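Local atomic coordinates of period circadian protein homolog 2 (Mus musculus, PDB entry 3GDI), a protein that acts in the mammalian circadian clock as a transcriptional regulator, probably as a repressor, and associates with partner proteins through its tandem PAS domains. Residues 104-108 against 191-195; 127-131 against 141-145; 236-242 against 271-277; 243-249 against 263-269. All coordinates share one frame. Residues are numbered along the deposited sequence.

Interaction 1 of 4, residues 104-108 against 191-195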
loop_
_atom_site.group_PDB
_atom_site.type_symbol
_atom_site.label_atom_id
_atom_site.label_comp_id
_atom_site.label_asym_id
_atom_site.label_seq_id
_atom_site.Cartn_x
_atom_site.Cartn_y
_atom_site.Cartn_z
ATOM N N PHE A 104 -7.096 4.137 11.174
ATOM C CA PHE A 104 -7.605 4.119 9.808
ATOM C C PHE A 104 -8.988 4.765 9.817
ATOM O O PHE A 104 -9.518 5.076 10.886
ATOM C CB PHE A 104 -7.674 2.672 9.292
ATOM C CG PHE A 104 -8.599 1.787 10.081
ATOM C CD1 PHE A 104 -9.874 1.492 9.609
ATOM C CD2 PHE A 104 -8.216 1.282 11.320
ATOM C CE1 PHE A 104 -10.752 0.713 10.358
ATOM C CE2 PHE A 104 -9.092 0.500 12.076
ATOM C CZ PHE A 104 -10.365 0.219 11.589
ATOM N N PHE A 105 -9.569 4.971 8.639
ATOM C CA PHE A 105 -10.890 5.589 8.543
ATOM C C PHE A 105 -11.963 4.687 7.941
ATOM O O PHE A 105 -11.700 3.899 7.039
ATOM C CB PHE A 105 -10.813 6.871 7.716
ATOM C CG PHE A 105 -9.865 7.887 8.264
ATOM C CD1 PHE A 105 -8.493 7.711 8.145
ATOM C CD2 PHE A 105 -10.342 9.024 8.900
ATOM C CE1 PHE A 105 -7.607 8.654 8.650
ATOM C CE2 PHE A 105 -9.466 9.971 9.410
ATOM C CZ PHE A 105 -8.093 9.785 9.282
ATOM N N CYS A 106 -13.182 4.837 8.442
ATOM C CA CYS A 106 -14.326 4.061 7.975
ATOM C C CYS A 106 -15.601 4.886 8.031
ATOM O O CYS A 106 -15.764 5.738 8.909
ATOM C CB CYS A 106 -14.517 2.810 8.834
ATOM S SG CYS A 106 -13.801 1.295 8.162
ATOM N N ARG A 107 -16.495 4.642 7.078
ATOM C CA ARG A 107 -17.778 5.333 7.040
ATOM C C ARG A 107 -18.767 4.383 7.707
ATOM O O ARG A 107 -18.889 3.225 7.310
ATOM C CB ARG A 107 -18.177 5.625 5.593
ATOM C CG ARG A 107 -17.635 6.960 5.075
ATOM C CD ARG A 107 -17.348 6.954 3.574
ATOM N NE ARG A 107 -16.176 6.134 3.272
ATOM C CZ ARG A 107 -15.389 6.285 2.207
ATOM N NH1 ARG A 107 -15.633 7.236 1.313
ATOM N NH2 ARG A 107 -14.348 5.482 2.039
ATOM N N VAL A 108 -19.449 4.867 8.737
ATOM C CA VAL A 108 -20.400 4.043 9.481
ATOM C C VAL A 108 -21.838 4.524 9.328
ATOM O O VAL A 108 -22.091 5.717 9.192
ATOM C CB VAL A 108 -20.036 4.023 10.985
ATOM C CG1 VAL A 108 -20.908 3.015 11.730
ATOM C CG2 VAL A 108 -18.560 3.681 11.150
ATOM N N LEU A 191 -11.477 9.298 2.079
ATOM C CA LEU A 191 -10.795 8.526 3.113
ATOM C C LEU A 191 -9.555 7.974 2.385
ATOM O O LEU A 191 -9.595 7.731 1.173
ATOM C CB LEU A 191 -11.691 7.407 3.628
ATOM C CG LEU A 191 -12.979 7.891 4.314
ATOM C CD1 LEU A 191 -13.655 6.702 5.019
ATOM C CD2 LEU A 191 -12.656 8.994 5.332
ATOM N N PRO A 192 -8.440 7.778 3.100
ATOM C CA PRO A 192 -7.232 7.269 2.437
ATOM C C PRO A 192 -7.434 6.208 1.364
ATOM O O PRO A 192 -6.844 6.290 0.293
ATOM C CB PRO A 192 -6.390 6.764 3.598
ATOM C CG PRO A 192 -6.755 7.729 4.705
ATOM C CD PRO A 192 -8.262 7.799 4.565
ATOM N N GLN A 193 -8.288 5.228 1.639
ATOM C CA GLN A 193 -8.527 4.135 0.712
ATOM C C GLN A 193 -9.209 4.504 -0.591
ATOM O O GLN A 193 -9.195 3.706 -1.535
ATOM C CB GLN A 193 -9.326 3.020 1.395
ATOM C CG GLN A 193 -10.677 3.432 1.957
ATOM C CD GLN A 193 -10.618 3.837 3.436
ATOM O OE1 GLN A 193 -11.618 3.758 4.144
ATOM N NE2 GLN A 193 -9.447 4.268 3.900
ATOM N N ASP A 194 -9.813 5.691 -0.652
ATOM C CA ASP A 194 -10.486 6.113 -1.873
ATOM C C ASP A 194 -9.489 6.587 -2.919
ATOM O O ASP A 194 -9.747 6.494 -4.116
ATOM C CB ASP A 194 -11.463 7.252 -1.605
ATOM C CG ASP A 194 -12.510 6.897 -0.580
ATOM O OD1 ASP A 194 -12.890 5.709 -0.498
ATOM O OD2 ASP A 194 -12.966 7.821 0.132
ATOM N N LEU A 195 -8.350 7.087 -2.448
ATOM C CA LEU A 195 -7.298 7.623 -3.310
ATOM C C LEU A 195 -6.098 6.708 -3.537
ATOM O O LEU A 195 -5.402 6.852 -4.535
ATOM C CB LEU A 195 -6.806 8.958 -2.739
ATOM C CG LEU A 195 -7.834 10.079 -2.846
ATOM C CD1 LEU A 195 -7.452 11.292 -2.009
ATOM C CD2 LEU A 195 -7.942 10.442 -4.314
#
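Strand 104-108 runs past a tight turn of chain at 191-195 without pairing with it; the closest alpha carbons are those of Phe-105 and Leu-191, 6.2 Å apart. The turn is held by a backbone bond from Asp-194 N to Leu-191 O (2.7 Å) and by a side-chain hydrogen bond, Leu-191 N to Asp-194 OD2 (2.9 Å), which fixes the carboxylate at the start of the weakly bonded helix 192-195. Asp-194 then faces the strand and takes the guanidinium of Arg-107 end-on in a bidentate salt bridge: Arg-107 NH2 to Asp-194 OD1 is 2.9 Å, and Arg-107 NH1 to Asp-194 OD2 is 3.0 Å. Because strand 104-108 is an outermost strand of the first PAS sheet, with 121-131 as its neighbour, while the 191-195 turn belongs to the second PAS repeat, this is an interdomain contact of the tandem PAS unit. Arg-107 also forms a salt bridge with Asp-69, so its positive charge is shared between the two domains. Leu-191 CD1 lies over one face of the guanidinium, 3.1 Å from Arg-107 NE. Apolar packing continues beside the ion pair: Phe-105 CB touches Leu-191 CD2 at 3.7 Å, and Phe-105 CD1 reaches Pro-192 CD at 3.6 Å. Val-185 of helix 184-188 touches Phe-105, Leu-191 and Pro-192.

Interaction 2 of 4, residues 127-131 against 141-145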
loop_
_atom_site.group_PDB
_atom_site.type_symbol
_atom_site.label_atom_id
_atom_site.label_comp_id
_atom_site.label_asym_id
_atom_site.label_seq_id
_atom_site.Cartn_x
_atom_site.Cartn_y
_atom_site.Cartn_z
ATOM N N PRO A 127 -7.443 0.946 16.512
ATOM C CA PRO A 127 -7.595 -0.451 16.919
ATOM C C PRO A 127 -6.658 -0.931 18.022
ATOM O O PRO A 127 -5.442 -0.728 17.954
ATOM C CB PRO A 127 -7.349 -1.194 15.618
ATOM C CG PRO A 127 -6.216 -0.411 15.049
ATOM C CD PRO A 127 -6.631 1.033 15.284
ATOM N N TYR A 128 -7.236 -1.591 19.022
ATOM C CA TYR A 128 -6.474 -2.130 20.144
ATOM C C TYR A 128 -6.830 -3.594 20.377
ATOM O O TYR A 128 -8.006 -3.962 20.369
ATOM C CB TYR A 128 -6.767 -1.331 21.416
ATOM C CG TYR A 128 -6.265 0.087 21.368
ATOM C CD1 TYR A 128 -4.908 0.358 21.183
ATOM C CD2 TYR A 128 -7.141 1.162 21.513
ATOM C CE1 TYR A 128 -4.433 1.669 21.144
ATOM C CE2 TYR A 128 -6.679 2.480 21.478
ATOM C CZ TYR A 128 -5.324 2.726 21.294
ATOM O OH TYR A 128 -4.854 4.021 21.268
ATOM N N LEU A 129 -5.813 -4.426 20.579
ATOM C CA LEU A 129 -6.026 -5.848 20.828
ATOM C C LEU A 129 -6.391 -6.008 22.310
ATOM O O LEU A 129 -5.663 -5.533 23.183
ATOM C CB LEU A 129 -4.748 -6.621 20.493
ATOM C CG LEU A 129 -4.868 -8.084 20.061
ATOM C CD1 LEU A 129 -3.510 -8.578 19.571
ATOM C CD2 LEU A 129 -5.372 -8.933 21.217
ATOM N N VAL A 130 -7.517 -6.665 22.590
ATOM C CA VAL A 130 -7.983 -6.852 23.971
ATOM C C VAL A 130 -8.741 -8.166 24.209
ATOM O O VAL A 130 -9.557 -8.583 23.388
ATOM C CB VAL A 130 -8.893 -5.668 24.401
ATOM C CG1 VAL A 130 -9.627 -5.998 25.684
ATOM C CG2 VAL A 130 -8.054 -4.423 24.600
ATOM N N LYS A 131 -8.475 -8.801 25.351
ATOM C CA LYS A 131 -9.117 -10.065 25.720
ATOM C C LYS A 131 -10.452 -9.888 26.455
ATOM O O LYS A 131 -10.648 -8.917 27.187
ATOM C CB LYS A 131 -8.178 -10.893 26.603
ATOM C CG LYS A 131 -6.921 -11.393 25.910
ATOM C CD LYS A 131 -6.052 -12.180 26.883
ATOM C CE LYS A 131 -6.809 -13.367 27.475
ATOM N NZ LYS A 131 -6.053 -14.037 28.576
ATOM N N GLN A 141 -11.122 -15.229 25.369
ATOM C CA GLN A 141 -11.036 -14.919 23.946
ATOM C C GLN A 141 -10.439 -13.537 23.724
ATOM O O GLN A 141 -10.815 -12.574 24.398
ATOM C CB GLN A 141 -12.423 -14.950 23.298
ATOM C CG GLN A 141 -13.368 -13.879 23.829
ATOM C CD GLN A 141 -14.353 -13.400 22.787
ATOM O OE1 GLN A 141 -13.971 -12.770 21.796
ATOM N NE2 GLN A 141 -15.630 -13.695 23.000
ATOM N N LEU A 142 -9.516 -13.438 22.774
ATOM C CA LEU A 142 -8.890 -12.162 22.464
ATOM C C LEU A 142 -9.583 -11.527 21.259
ATOM O O LEU A 142 -9.634 -12.117 20.177
ATOM C CB LEU A 142 -7.393 -12.348 22.181
ATOM C CG LEU A 142 -6.929 -13.302 21.074
ATOM C CD1 LEU A 142 -5.455 -13.054 20.775
ATOM C CD2 LEU A 142 -7.160 -14.746 21.497
ATOM N N CYS A 143 -10.125 -10.326 21.460
ATOM C CA CYS A 143 -10.824 -9.607 20.398
ATOM C C CYS A 143 -10.100 -8.316 19.989
ATOM O O CYS A 143 -8.870 -8.278 19.920
ATOM C CB CYS A 143 -12.264 -9.292 20.831
ATOM S SG CYS A 143 -12.444 -7.937 22.011
ATOM N N CYS A 144 -10.869 -7.264 19.717
ATOM C CA CYS A 144 -10.309 -5.980 19.298
ATOM C C CYS A 144 -11.211 -4.808 19.665
ATOM O O CYS A 144 -12.343 -4.718 19.205
ATOM C CB CYS A 144 -10.080 -5.974 17.784
ATOM S SG CYS A 144 -9.771 -4.331 17.084
ATOM N N LEU A 145 -10.707 -3.910 20.499
ATOM C CA LEU A 145 -11.491 -2.755 20.885
ATOM C C LEU A 145 -11.050 -1.627 19.974
ATOM O O LEU A 145 -9.927 -1.634 19.467
ATOM C CB LEU A 145 -11.241 -2.398 22.352
ATOM C CG LEU A 145 -12.171 -1.339 22.957
ATOM C CD1 LEU A 145 -12.219 -1.512 24.457
ATOM C CD2 LEU A 145 -11.694 0.058 22.593
#
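Leu-129, with both chi angles in the t well, bends its end back over the partner strand, so that CD2 lies 4.1 Å from Leu-142 CB and 3.8 Å from Cys-143 O. Lys-131 shares that sheet face; its CG rests 3.9 Å from Leu-142 CB, but the rest of the chain leads away. Tyr-128, Val-130, Cys-143 and Leu-145 occupy the other face. There Val-130 CG2 approaches Leu-145 CB at 4.4 Å, while the m rotamer of Tyr-128 carries its ring off the strand pair to meet Trp-85. This is the end of hairpin 121-131/142-150 nearest its connecting loop; in the first PAS domain's five-stranded antiparallel sheet 142-150 is the middle strand and 121-131 lies between it and 104-108. Tyr-128 and Leu-145 form a hydrogen-bonded pair, with both N-to-O distances 2.7 Å (Tyr-128 N to Leu-145 O, Leu-145 N to Tyr-128 O). Further on, Cys-143 N bonds to Val-130 O at 2.7 Å, whereas Val-130 N to Cys-143 O is weak at 3.4 Å.

Interaction 3 of 4, residues 236-242 against 271-277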
loop_
_atom_site.group_PDB
_atom_site.type_symbol
_atom_site.label_atom_id
_atom_site.label_comp_id
_atom_site.label_asym_id
_atom_site.label_seq_id
_atom_site.Cartn_x
_atom_site.Cartn_y
_atom_site.Cartn_z
ATOM N N THR A 236 -12.084 17.751 -4.604
ATOM C CA THR A 236 -12.452 17.120 -3.349
ATOM C C THR A 236 -13.588 16.127 -3.581
ATOM O O THR A 236 -14.077 15.968 -4.703
ATOM C CB THR A 236 -12.891 18.157 -2.293
ATOM O OG1 THR A 236 -14.197 18.651 -2.610
ATOM C CG2 THR A 236 -11.913 19.324 -2.258
ATOM N N ARG A 237 -14.002 15.472 -2.500
ATOM C CA ARG A 237 -15.056 14.467 -2.535
ATOM C C ARG A 237 -16.376 15.012 -3.073
ATOM O O ARG A 237 -17.101 14.298 -3.750
ATOM C CB ARG A 237 -15.258 13.901 -1.123
ATOM C CG ARG A 237 -16.220 12.723 -1.005
ATOM C CD ARG A 237 -15.683 11.502 -1.724
ATOM N NE ARG A 237 -16.211 10.244 -1.190
ATOM C CZ ARG A 237 -17.505 9.934 -1.107
ATOM N NH1 ARG A 237 -18.434 10.788 -1.520
ATOM N NH2 ARG A 237 -17.870 8.754 -0.614
ATOM N N ASN A 238 -16.684 16.272 -2.775
ATOM C CA ASN A 238 -17.937 16.865 -3.231
ATOM C C ASN A 238 -17.867 17.476 -4.632
ATOM O O ASN A 238 -18.751 18.237 -5.031
ATOM C CB ASN A 238 -18.439 17.904 -2.211
ATOM C CG ASN A 238 -17.615 19.198 -2.199
ATOM O OD1 ASN A 238 -17.687 19.976 -1.248
ATOM N ND2 ASN A 238 -16.851 19.434 -3.257
ATOM N N GLY A 239 -16.815 17.146 -5.378
ATOM C CA GLY A 239 -16.688 17.652 -6.738
ATOM C C GLY A 239 -16.165 19.069 -6.848
ATOM O O GLY A 239 -15.930 19.577 -7.944
ATOM N N GLU A 240 -15.966 19.706 -5.704
ATOM C CA GLU A 240 -15.473 21.072 -5.665
ATOM C C GLU A 240 -13.958 21.052 -5.555
ATOM O O GLU A 240 -13.388 20.155 -4.933
ATOM C CB GLU A 240 -16.054 21.784 -4.450
ATOM C CG GLU A 240 -16.432 23.212 -4.678
ATOM C CD GLU A 240 -17.892 23.440 -4.385
ATOM O OE1 GLU A 240 -18.735 22.935 -5.158
ATOM O OE2 GLU A 240 -18.202 24.110 -3.377
ATOM N N TYR A 241 -13.317 22.058 -6.142
ATOM C CA TYR A 241 -11.865 22.189 -6.123
ATOM C C TYR A 241 -11.361 23.129 -5.035
ATOM O O TYR A 241 -11.999 24.129 -4.736
ATOM C CB TYR A 241 -11.379 22.737 -7.457
ATOM C CG TYR A 241 -11.435 21.754 -8.587
ATOM C CD1 TYR A 241 -10.450 20.779 -8.734
ATOM C CD2 TYR A 241 -12.487 21.780 -9.502
ATOM C CE1 TYR A 241 -10.512 19.849 -9.764
ATOM C CE2 TYR A 241 -12.557 20.850 -10.536
ATOM C CZ TYR A 241 -11.567 19.891 -10.659
ATOM O OH TYR A 241 -11.630 18.978 -11.685
ATOM N N ILE A 242 -10.218 22.797 -4.444
ATOM C CA ILE A 242 -9.598 23.665 -3.454
ATOM C C ILE A 242 -8.267 24.070 -4.085
ATOM O O ILE A 242 -7.685 23.308 -4.859
ATOM C CB ILE A 242 -9.344 22.952 -2.099
ATOM C CG1 ILE A 242 -8.512 21.681 -2.307
ATOM C CG2 ILE A 242 -10.675 22.659 -1.414
ATOM C CD1 ILE A 242 -8.096 20.994 -1.002
ATOM N N GLY A 271 -10.251 27.116 0.339
ATOM C CA GLY A 271 -11.114 25.961 0.505
ATOM C C GLY A 271 -12.206 25.950 -0.538
ATOM O O GLY A 271 -12.263 26.851 -1.375
ATOM N N PRO A 272 -13.100 24.947 -0.509
ATOM C CA PRO A 272 -14.203 24.818 -1.467
ATOM C C PRO A 272 -15.354 25.794 -1.206
ATOM O O PRO A 272 -15.405 26.445 -0.161
ATOM C CB PRO A 272 -14.630 23.365 -1.290
ATOM C CG PRO A 272 -14.479 23.174 0.188
ATOM C CD PRO A 272 -13.148 23.864 0.495
ATOM N N LEU A 273 -16.279 25.887 -2.156
ATOM C CA LEU A 273 -17.418 26.781 -2.014
ATOM C C LEU A 273 -18.407 26.196 -1.006
ATOM O O LEU A 273 -19.034 26.933 -0.252
ATOM C CB LEU A 273 -18.096 26.984 -3.371
ATOM C CG LEU A 273 -18.979 28.224 -3.531
ATOM C CD1 LEU A 273 -18.160 29.467 -3.191
ATOM C CD2 LEU A 273 -19.518 28.301 -4.959
ATOM N N ASN A 274 -18.539 24.870 -1.006
ATOM C CA ASN A 274 -19.423 24.153 -0.083
ATOM C C ASN A 274 -18.547 23.565 1.017
ATOM O O ASN A 274 -17.717 22.694 0.758
ATOM C CB ASN A 274 -20.151 23.016 -0.797
ATOM C CG ASN A 274 -20.992 22.167 0.155
ATOM O OD1 ASN A 274 -21.400 21.054 -0.183
ATOM N ND2 ASN A 274 -21.258 22.697 1.348
ATOM N N GLU A 275 -18.756 24.034 2.243
ATOM C CA GLU A 275 -17.973 23.607 3.395
ATOM C C GLU A 275 -18.008 22.137 3.795
ATOM O O GLU A 275 -17.060 21.655 4.412
ATOM C CB GLU A 275 -18.334 24.468 4.605
ATOM C CG GLU A 275 -18.039 25.939 4.395
ATOM C CD GLU A 275 -18.412 26.793 5.591
ATOM O OE1 GLU A 275 -19.572 26.694 6.062
ATOM O OE2 GLU A 275 -17.544 27.565 6.053
ATOM N N ASP A 276 -19.081 21.420 3.480
ATOM C CA ASP A 276 -19.128 20.000 3.841
ATOM C C ASP A 276 -18.420 19.242 2.730
ATOM O O ASP A 276 -19.009 18.933 1.690
ATOM C CB ASP A 276 -20.562 19.493 3.966
ATOM C CG ASP A 276 -20.627 18.102 4.566
ATOM O OD1 ASP A 276 -19.735 17.280 4.259
ATOM O OD2 ASP A 276 -21.570 17.825 5.338
ATOM N N VAL A 277 -17.150 18.943 2.959
ATOM C CA VAL A 277 -16.345 18.267 1.963
ATOM C C VAL A 277 -16.640 16.769 1.822
ATOM O O VAL A 277 -16.191 16.126 0.870
ATOM C CB VAL A 277 -14.857 18.510 2.263
ATOM C CG1 VAL A 277 -14.415 17.685 3.454
ATOM C CG2 VAL A 277 -14.039 18.236 1.034
#
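The one clear hydrogen bond across 236-242 and 271-277 runs from Asn-274 N to Glu-240 OE2, modelled at 2.5 Å, although OE2 is crowded by a neighbour and so less surely placed. Within 236-242 the backbone makes its own bonds. Thr-236 to Gly-239 is a type I beta turn, with Gly-239 N 3.1 Å from Thr-236 O, and Gly-239 takes a positive phi at which a CB would jam against the preceding carbonyl. Glu-240 O closes the loop by accepting from Thr-236 N (2.8 Å) and from Thr-236 OG1 (2.9 Å). This is the connection between strands 227-235 and 241-252 of the second PAS sheet, and the chain leaving strand 259-268 curls across it. Apolar contacts lie at both ends: Ile-242 CG2 meets Pro-272 CD at 3.3 Å and Thr-236 CB meets Val-277 CG2 at 3.5 Å, while between them Glu-240 CB packs on Pro-272 CB at 3.8 Å. Tyr-155 touches both Ile-242 and Pro-272. Of the charged groups in 271-277, Glu-275, whose CA-to-CB bond points away, forms a salt bridge with Arg-159 through OE2, and Asp-276 OD1 accepts from Phe-278 N. The hairpin connection is thus joined to the irregular chain after the PAS sheet by apolar packing on Pro-272 and Val-277 alongside a polar link from Glu-240.

Interaction 4 of 4, residues 243-249 against 263-269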
loop_
_atom_site.group_PDB
_atom_site.type_symbol
_atom_site.label_atom_id
_atom_site.label_comp_id
_atom_site.label_asym_id
_atom_site.label_seq_id
_atom_site.Cartn_x
_atom_site.Cartn_y
_atom_site.Cartn_z
ATOM N N THR A 243 -7.801 25.277 -3.788
ATOM C CA THR A 243 -6.554 25.759 -4.356
ATOM C C THR A 243 -5.409 25.486 -3.415
ATOM O O THR A 243 -5.420 25.909 -2.261
ATOM C CB THR A 243 -6.637 27.261 -4.656
ATOM O OG1 THR A 243 -7.629 27.470 -5.666
ATOM C CG2 THR A 243 -5.305 27.803 -5.135
ATOM N N LEU A 244 -4.409 24.784 -3.927
ATOM C CA LEU A 244 -3.247 24.418 -3.138
ATOM C C LEU A 244 -1.966 25.180 -3.453
ATOM O O LEU A 244 -1.752 25.642 -4.575
ATOM C CB LEU A 244 -2.974 22.924 -3.317
ATOM C CG LEU A 244 -3.920 21.888 -2.704
ATOM C CD1 LEU A 244 -5.353 22.322 -2.840
ATOM C CD2 LEU A 244 -3.692 20.554 -3.392
ATOM N N ASP A 245 -1.139 25.317 -2.422
ATOM C CA ASP A 245 0.187 25.920 -2.505
ATOM C C ASP A 245 0.991 24.669 -2.170
ATOM O O ASP A 245 0.880 24.124 -1.069
ATOM C CB ASP A 245 0.399 26.990 -1.429
ATOM C CG ASP A 245 -0.268 28.310 -1.779
ATOM O OD1 ASP A 245 -0.198 29.260 -0.963
ATOM O OD2 ASP A 245 -0.860 28.403 -2.871
ATOM N N THR A 246 1.789 24.199 -3.118
ATOM C CA THR A 246 2.516 22.971 -2.891
ATOM C C THR A 246 4.018 23.034 -2.901
ATOM O O THR A 246 4.623 23.844 -3.595
ATOM C CB THR A 246 2.091 21.914 -3.921
ATOM O OG1 THR A 246 0.670 21.722 -3.851
ATOM C CG2 THR A 246 2.796 20.597 -3.655
ATOM N N SER A 247 4.605 22.151 -2.111
ATOM C CA SER A 247 6.046 22.009 -2.020
ATOM C C SER A 247 6.304 20.571 -2.482
ATOM O O SER A 247 5.732 19.632 -1.939
ATOM C CB SER A 247 6.505 22.197 -0.581
ATOM O OG SER A 247 7.789 21.626 -0.396
ATOM N N TRP A 248 7.147 20.404 -3.492
ATOM C CA TRP A 248 7.426 19.078 -4.023
ATOM C C TRP A 248 8.821 18.531 -3.724
ATOM O O TRP A 248 9.804 19.272 -3.712
ATOM C CB TRP A 248 7.210 19.061 -5.536
ATOM C CG TRP A 248 5.798 19.314 -5.958
ATOM C CD1 TRP A 248 5.282 20.485 -6.439
ATOM C CD2 TRP A 248 4.701 18.380 -5.908
ATOM N NE1 TRP A 248 3.934 20.340 -6.690
ATOM C CE2 TRP A 248 3.552 19.059 -6.368
ATOM C CE3 TRP A 248 4.581 17.037 -5.509
ATOM C CZ2 TRP A 248 2.297 18.445 -6.440
ATOM C CZ3 TRP A 248 3.337 16.427 -5.577
ATOM C CH2 TRP A 248 2.209 17.134 -6.040
ATOM N N SER A 249 8.891 17.219 -3.496
ATOM C CA SER A 249 10.154 16.550 -3.214
ATOM C C SER A 249 10.109 15.080 -3.660
ATOM O O SER A 249 9.069 14.581 -4.102
ATOM C CB SER A 249 10.467 16.636 -1.723
ATOM O OG SER A 249 11.828 16.315 -1.486
ATOM N N ILE A 263 6.879 13.057 -3.103
ATOM C CA ILE A 263 6.105 13.507 -1.948
ATOM C C ILE A 263 5.745 14.969 -2.042
ATOM O O ILE A 263 6.580 15.797 -2.399
ATOM C CB ILE A 263 6.855 13.319 -0.641
ATOM C CG1 ILE A 263 8.297 13.791 -0.807
ATOM C CG2 ILE A 263 6.776 11.885 -0.210
ATOM C CD1 ILE A 263 9.163 13.574 0.421
ATOM N N GLY A 264 4.500 15.289 -1.709
ATOM C CA GLY A 264 4.058 16.665 -1.759
ATOM C C GLY A 264 3.473 17.093 -0.428
ATOM O O GLY A 264 2.795 16.321 0.245
ATOM N N ARG A 265 3.752 18.330 -0.035
ATOM C CA ARG A 265 3.232 18.869 1.212
ATOM C C ARG A 265 2.356 20.016 0.782
ATOM O O ARG A 265 2.853 21.035 0.318
ATOM C CB ARG A 265 4.357 19.389 2.093
ATOM C CG ARG A 265 3.858 19.859 3.437
ATOM C CD ARG A 265 4.966 20.417 4.254
ATOM N NE ARG A 265 4.662 20.342 5.674
ATOM C CZ ARG A 265 4.189 21.355 6.388
ATOM N NH1 ARG A 265 3.963 22.526 5.803
ATOM N NH2 ARG A 265 3.955 21.195 7.688
ATOM N N HIS A 266 1.054 19.852 0.953
ATOM C CA HIS A 266 0.107 20.852 0.507
ATOM C C HIS A 266 -0.507 21.758 1.551
ATOM O O HIS A 266 -0.768 21.351 2.678
ATOM C CB HIS A 266 -1.013 20.158 -0.258
ATOM C CG HIS A 266 -0.523 19.157 -1.253
ATOM N ND1 HIS A 266 -0.595 17.798 -1.038
ATOM C CD2 HIS A 266 0.090 19.317 -2.448
ATOM C CE1 HIS A 266 -0.047 17.164 -2.059
ATOM N NE2 HIS A 266 0.376 18.062 -2.928
ATOM N N LYS A 267 -0.746 22.995 1.145
ATOM C CA LYS A 267 -1.367 23.981 2.009
ATOM C C LYS A 267 -2.551 24.491 1.215
ATOM O O LYS A 267 -2.383 25.046 0.122
ATOM C CB LYS A 267 -0.388 25.116 2.305
ATOM C CG LYS A 267 -0.678 25.850 3.605
ATOM C CD LYS A 267 -1.340 27.207 3.368
ATOM C CE LYS A 267 -0.339 28.224 2.812
ATOM N NZ LYS A 267 -0.998 29.486 2.362
ATOM N N VAL A 268 -3.754 24.268 1.734
ATOM C CA VAL A 268 -4.933 24.734 1.028
ATOM C C VAL A 268 -5.107 26.205 1.332
ATOM O O VAL A 268 -5.412 26.603 2.453
ATOM C CB VAL A 268 -6.212 23.909 1.394
ATOM C CG1 VAL A 268 -5.928 22.980 2.543
ATOM C CG2 VAL A 268 -7.380 24.829 1.693
ATOM N N ARG A 269 -4.875 27.014 0.308
ATOM C CA ARG A 269 -4.969 28.454 0.426
ATOM C C ARG A 269 -6.415 28.919 0.245
ATOM O O ARG A 269 -6.823 29.944 0.803
ATOM C CB ARG A 269 -4.062 29.100 -0.614
ATOM C CG ARG A 269 -3.618 30.503 -0.260
ATOM C CD ARG A 269 -2.765 31.058 -1.380
ATOM N NE ARG A 269 -3.500 31.047 -2.641
ATOM C CZ ARG A 269 -2.918 31.008 -3.832
ATOM N NH1 ARG A 269 -1.595 30.970 -3.914
ATOM N NH2 ARG A 269 -3.650 31.013 -4.938
#
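Three charged side chains gather at one end of this strand pair: Asp-245 forms salt bridges to two bases, with OD2 2.9 Å from Arg-269 NH1 and OD1 at a long, weak 3.4 Å from Lys-267 NZ. Arg-269 sits where the chain turns a corner, with its side chain directed toward 243-249, and its backbone still binds the partner strand, Arg-269 N to Thr-243 O at 2.8 Å. Beyond it the register is regular and antiparallel. Asp-245/Lys-267, Ser-247/Arg-265 and Ser-249/Ile-263 are hydrogen-bonded pairs. Their bonds include a short one from Asp-245 N to Lys-267 O at 2.8 Å. The longest runs from Ser-247 N to Arg-265 O at 3.2 Å. The short segment axes approach to 4.6 Å at 148°. They belong to hairpin 241-252/259-268, the adjacent last two strands of the second PAS domain's five-stranded antiparallel sheet. Leu-244, Thr-246, Trp-248, His-266 and Val-268 line one face, where Trp-248 also packs on Ile-215 and Ile-219 of helix 209-221. The edge of His-266 points at the face of the Trp-248 six-membered ring, an offset edge-to-face pair with centroids 5.4 Å apart and planes at 75°. Gly-264 makes room for that indole: an ideal CB would clash with Trp-248 CZ3. On the other face the second subunit arrives, its Pro-254 packing on Ser-249 and Ile-263 and its Trp-255 on Arg-265.

Interactions 2 and 4 occupy equivalent hairpins in the first and second PAS sheets, with centres about 38 Å apart, on opposite sides of the chain's centre. Interaction 1 joins the two domains near that centre. It touches interaction 2 through Phe-104 CE2 and Pro-127 CD, 4.1 Å apart, on neighbouring strands, and interaction 3 where Arg-107 NH1 lies 3.3 Å from Arg-237 NH2, two like charges beside Asp-194. Interactions 3 and 4 both use strand 241-252, their centres about 17 Å apart; Ile-242 CD1 packs 4.2 Å from Val-268 CB. Of the four contacts, interaction 4 alone touches the second subunit.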